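Local coordinates for LamCAT (Aquimarina, PDB 6JH5), which probably hydrolyses the beta-1,3-glucosidic bonds of laminarin, as a marine bacterial laminarinase of glycoside hydrolase family 16, at residues 212-216 / 217-221; 10-13 / 14-18. All blocks are in the same frame, centred on the assembly; numbering follows the deposited sequence.

Contact 1 of 2, residues 212-216 / 217-221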
loop_
_atom_site.group_PDB
_atom_site.type_symbol
_atom_site.label_atom_id
_atom_site.label_comp_id
_atom_site.label_asym_id
_atom_site.label_seq_id
_atom_site.Cartn_x
_atom_site.Cartn_y
_atom_site.Cartn_z
ATOM N N PHE A 212 16.998 9.791 1.577
ATOM C CA PHE A 212 17.597 9.455 2.883
ATOM C C PHE A 212 17.714 10.659 3.811
ATOM O O PHE A 212 18.390 10.546 4.782
ATOM C CB PHE A 212 18.886 8.680 2.623
ATOM C CG PHE A 212 18.640 7.477 1.749
ATOM C CD1 PHE A 212 18.209 6.292 2.297
ATOM C CD2 PHE A 212 18.803 7.533 0.384
ATOM C CE1 PHE A 212 17.948 5.193 1.501
ATOM C CE2 PHE A 212 18.536 6.436 -0.412
ATOM C CZ PHE A 212 18.121 5.263 0.150
ATOM N N ASN A 213 17.024 11.736 3.474
ATOM C CA ASN A 213 16.969 12.907 4.375
ATOM C C ASN A 213 15.768 12.652 5.284
ATOM O O ASN A 213 14.674 12.763 4.827
ATOM C CB ASN A 213 16.787 14.189 3.571
ATOM C CG ASN A 213 16.363 15.371 4.412
ATOM O OD1 ASN A 213 16.636 15.425 5.597
ATOM N ND2 ASN A 213 15.774 16.358 3.777
ATOM N N ILE A 214 16.027 12.288 6.526
ATOM C CA ILE A 214 14.910 11.960 7.441
ATOM C C ILE A 214 14.724 13.077 8.467
ATOM O O ILE A 214 15.698 13.456 9.067
ATOM C CB ILE A 214 15.159 10.615 8.148
ATOM C CG1 ILE A 214 15.664 9.509 7.211
ATOM C CG2 ILE A 214 13.910 10.190 8.890
ATOM C CD1 ILE A 214 14.798 9.229 6.011
ATOM N N ASP A 215 13.479 13.532 8.604
ATOM C CA ASP A 215 13.151 14.540 9.633
ATOM C C ASP A 215 13.003 13.735 10.916
ATOM O O ASP A 215 11.969 13.244 11.207
ATOM C CB ASP A 215 11.865 15.270 9.279
ATOM C CG ASP A 215 11.442 16.293 10.316
ATOM O OD1 ASP A 215 12.110 16.405 11.321
ATOM O OD2 ASP A 215 10.463 16.942 10.059
ATOM N N ASN A 216 14.054 13.723 11.735
ATOM C CA ASN A 216 14.069 12.943 12.997
ATOM C C ASN A 216 13.194 13.597 14.056
ATOM O O ASN A 216 12.940 12.982 15.048
ATOM C CB ASN A 216 15.481 12.653 13.476
ATOM C CG ASN A 216 16.148 11.640 12.578
ATOM O OD1 ASN A 216 15.557 10.652 12.223
ATOM N ND2 ASN A 216 17.352 11.948 12.157
ATOM N N ASN A 217 12.701 14.785 13.765
ATOM C CA ASN A 217 11.817 15.480 14.724
ATOM C C ASN A 217 10.357 15.170 14.398
ATOM O O ASN A 217 9.500 15.747 15.014
ATOM C CB ASN A 217 12.075 16.982 14.752
ATOM C CG ASN A 217 13.346 17.328 15.486
ATOM O OD1 ASN A 217 14.190 18.043 14.978
ATOM N ND2 ASN A 217 13.502 16.800 16.663
ATOM N N ALA A 218 10.130 14.266 13.450
ATOM C CA ALA A 218 8.752 13.872 13.096
ATOM C C ALA A 218 8.366 12.554 13.790
ATOM O O ALA A 218 7.313 12.049 13.514
ATOM C CB ALA A 218 8.655 13.753 11.604
ATOM N N PHE A 219 9.212 12.053 14.682
ATOM C CA PHE A 219 8.962 10.767 15.373
ATOM C C PHE A 219 8.514 11.017 16.807
ATOM O O PHE A 219 9.080 11.861 17.433
ATOM C CB PHE A 219 10.194 9.867 15.294
ATOM C CG PHE A 219 10.524 9.473 13.882
ATOM C CD1 PHE A 219 11.357 10.240 13.101
ATOM C CD2 PHE A 219 9.980 8.337 13.333
ATOM C CE1 PHE A 219 11.630 9.881 11.797
ATOM C CE2 PHE A 219 10.258 7.977 12.030
ATOM C CZ PHE A 219 11.088 8.746 11.266
ATOM N N PRO A 220 7.535 10.273 17.345
ATOM C CA PRO A 220 6.803 9.233 16.617
ATOM C C PRO A 220 5.771 9.744 15.599
ATOM O O PRO A 220 5.186 10.740 15.808
ATOM C CB PRO A 220 6.127 8.452 17.751
ATOM C CG PRO A 220 5.857 9.515 18.770
ATOM C CD PRO A 220 7.122 10.349 18.735
ATOM N N ALA A 221 5.574 8.979 14.529
ATOM C CA ALA A 221 4.656 9.404 13.459
ATOM C C ALA A 221 3.543 8.366 13.320
ATOM O O ALA A 221 3.846 7.217 13.311
ATOM C CB ALA A 221 5.437 9.546 12.187
HETATM O O HOH W 1 14.329 18.032 11.893
HETATM O O HOH W 2 11.432 13.097 17.448
#

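Contact 2 of 2, residues 10-13 / 14-18. With CA (calcium ion), chain B.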
loop_
_atom_site.group_PDB
_atom_site.type_symbol
_atom_site.label_atom_id
_atom_site.label_comp_id
_atom_site.label_asym_id
_atom_site.label_seq_id
_atom_site.Cartn_x
_atom_site.Cartn_y
_atom_site.Cartn_z
ATOM N N ASP A 10 -12.053 -4.732 7.161
ATOM C CA ASP A 10 -11.533 -4.617 8.537
ATOM C C ASP A 10 -11.853 -3.189 8.975
ATOM O O ASP A 10 -11.331 -2.301 8.406
ATOM C CB ASP A 10 -10.060 -4.954 8.730
ATOM C CG ASP A 10 -9.746 -5.277 10.182
ATOM O OD1 ASP A 10 -10.523 -4.883 11.031
ATOM O OD2 ASP A 10 -8.740 -5.892 10.421
ATOM N N GLU A 11 -12.781 -3.060 9.912
ATOM C CA GLU A 11 -13.191 -1.748 10.452
ATOM C C GLU A 11 -12.349 -1.387 11.670
ATOM O O GLU A 11 -12.547 -0.324 12.169
ATOM C CB GLU A 11 -14.666 -1.784 10.848
ATOM C CG GLU A 11 -15.567 -2.134 9.696
ATOM C CD GLU A 11 -15.635 -1.091 8.606
ATOM O OE1 GLU A 11 -15.649 0.086 8.926
ATOM O OE2 GLU A 11 -15.668 -1.486 7.469
ATOM N N PHE A 12 -11.549 -2.321 12.165
ATOM C CA PHE A 12 -10.642 -2.078 13.310
ATOM C C PHE A 12 -11.431 -1.564 14.513
ATOM O O PHE A 12 -10.959 -0.715 15.198
ATOM C CB PHE A 12 -9.570 -1.071 12.900
ATOM C CG PHE A 12 -8.759 -1.493 11.708
ATOM C CD1 PHE A 12 -7.892 -2.557 11.805
ATOM C CD2 PHE A 12 -8.840 -0.810 10.510
ATOM C CE1 PHE A 12 -7.136 -2.951 10.719
ATOM C CE2 PHE A 12 -8.091 -1.218 9.427
ATOM C CZ PHE A 12 -7.236 -2.279 9.542
ATOM N N THR A 13 -12.608 -2.114 14.739
ATOM C CA THR A 13 -13.422 -1.526 15.818
ATOM C C THR A 13 -12.750 -1.679 17.185
ATOM O O THR A 13 -12.641 -0.681 17.891
ATOM C CB THR A 13 -14.823 -2.121 15.753
ATOM O OG1 THR A 13 -15.305 -1.912 14.437
ATOM C CG2 THR A 13 -15.767 -1.466 16.731
ATOM N N ASN A 14 -12.303 -2.883 17.515
ATOM C CA ASN A 14 -11.634 -3.082 18.820
ATOM C C ASN A 14 -10.202 -3.602 18.656
ATOM O O ASN A 14 -9.396 -3.434 19.578
ATOM C CB ASN A 14 -12.485 -3.997 19.697
ATOM C CG ASN A 14 -13.888 -3.466 19.914
ATOM O OD1 ASN A 14 -14.861 -4.036 19.432
ATOM N ND2 ASN A 14 -13.984 -2.348 20.595
ATOM N N GLY A 15 -9.905 -4.223 17.525
ATOM C CA GLY A 15 -8.587 -4.830 17.329
ATOM C C GLY A 15 -8.319 -5.073 15.861
ATOM O O GLY A 15 -9.093 -4.662 15.058
ATOM N N ILE A 16 -7.196 -5.707 15.588
ATOM C CA ILE A 16 -6.788 -6.009 14.202
ATOM C C ILE A 16 -7.282 -7.416 13.919
ATOM O O ILE A 16 -7.027 -8.280 14.692
ATOM C CB ILE A 16 -5.264 -5.882 14.094
ATOM C CG1 ILE A 16 -4.844 -4.445 14.412
ATOM C CG2 ILE A 16 -4.816 -6.316 12.715
ATOM C CD1 ILE A 16 -3.384 -4.216 14.407
ATOM N N SER A 17 -7.954 -7.587 12.807
ATOM C CA SER A 17 -8.464 -8.944 12.549
ATOM C C SER A 17 -7.318 -9.904 12.277
ATOM O O SER A 17 -6.269 -9.525 11.857
ATOM C CB SER A 17 -9.413 -8.938 11.444
ATOM O OG SER A 17 -8.748 -8.834 10.229
ATOM N N SER A 18 -7.652 -11.184 12.338
ATOM C CA SER A 18 -6.683 -12.277 12.110
ATOM C C SER A 18 -6.443 -12.463 10.609
ATOM O O SER A 18 -5.642 -13.269 10.230
ATOM C CB SER A 18 -7.169 -13.518 12.744
ATOM O OG SER A 18 -8.237 -14.019 12.004
HETATM CA CA CA B . -13.005 2.142 12.095
HETATM O O HOH W 3 -11.003 -6.024 13.417
HETATM O O HOH W 4 -15.255 1.838 10.635
#

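Contact 1 of 2, residues 212-216 / 217-221
Phe219 turns its ring back against Ile214 and Asp215, in the loop that runs from strand 197-205 into strand 221-232. With CG anti to its own carbonyl carbon (chi1 -64°), the ring is carried toward the residues just before it. Phe219 CB starts 4.2 Å from Asn216 O, and Phe219 CD1 comes to 3.7 Å from that same oxygen, which lies at the ring edge. One atom further, Phe219 CE1 is 3.4 Å from Asp215 O, an oblique approach, and also touches the CG2 methyl of Ile214 at 3.7 Å. CZ lies near this methyl too, so the isoleucine branch meets the ring edge. Beyond the loop the ring makes an edge-to-face contact with Phe92, while Asn216 OD1 is hydrogen-bonded to Tyr65 OH.

The backbone between Asp215 and Ala218 makes a type I beta turn. Ala218 N donates to Asp215 O over 3.1 Å, from well above the carbonyl plane. Asp215 adds an Asx turn: Asp215 OD1 accepts from Asn217 N at 3.0 Å, 39° out of the carboxylate plane. A water joins this OD1 to Asn217 OD1, and a second bridges Asn216 O and Phe219 O. With Asp215 replaced by an alanine, the Asn217 N-H is likely to lose its carboxylate acceptor and the first water one of its two anchors. The chemistry is that of a surface turn with two sides: polar groups and water fix its outer bend, while Phe219 and Ile214 both rest on Ile205 of strand 197-205.

Contact 2 of 2, residues 10-13 / 14-18
Asp10 reaches across to Ser17 and ties together a loop that begins as an Asx turn at the end of strand 5-10. Its CG stands anti to the backbone N (chi1 -160°), which sends the carboxylate into the loop. Asp10 OD1 closes the Asx turn by accepting from Phe12 N at 3.0 Å. Asp10 OD2 takes two donors from Ser17: the backbone N at 3.0 Å, on the syn side and close to the carboxylate plane, and OG at 2.9 Å, from 60° out of that plane. With Trp20 NE1 also donating to OD2 and a water to OD1, this buried group has five donors, which would probably stabilise its negative charge.

Glu11 faces the other way. Glu11 O binds the calcium ion at 2.5 Å, alongside the carbonyl oxygens of Gly49 and Asp226. Its side chain reaches the metal through OE1, which accepts from a water that is itself a calcium ligand; OE2 forms a salt bridge with Arg229.

Phe12 adopts a left-handed backbone conformation that bends the chain. The carboxylate carbon of Asp10 lies over one face of its ring, offset toward the rim. Phe12 CD1 is loosely 4.4 Å from Ile16 CG1, and Ile16 CA lies at the ring edge. Phe12 and Ile16 both pack on Leu51 of strand 50-60. Phe12 CA makes a CH...O contact with Gly15 O at 3.5 Å, and the water on Asp10 OD1 also donates to this oxygen. At the tip of the loop Thr13 and Asn14 lie at the surface, the Thr13 CG2 methyl 3.8 Å from Asn14 OD1.

How the contacts relate
Contact 2 comes first along the chain, near the N-terminus, and contact 1 close to the C-terminal end. Their centres are 28 Å apart and their nearest atoms about 14 Å, without touching. Strand 221-232 connects them: residues 217-221 lead into its start, whereas strand 5-10, which ends at Asp10, pairs antiparallel with it, Asp10 joined to Val228 by backbone hydrogen bonding. Strand 50-60 is a second shared neighbour, touched by Phe219 through Ala55 and by Phe12 through Leu51. Both loops thus sit on the periphery of the family 16 beta-sandwich, one leading into its last strand, the other joining the first strand to the calcium site that Asp226 shares.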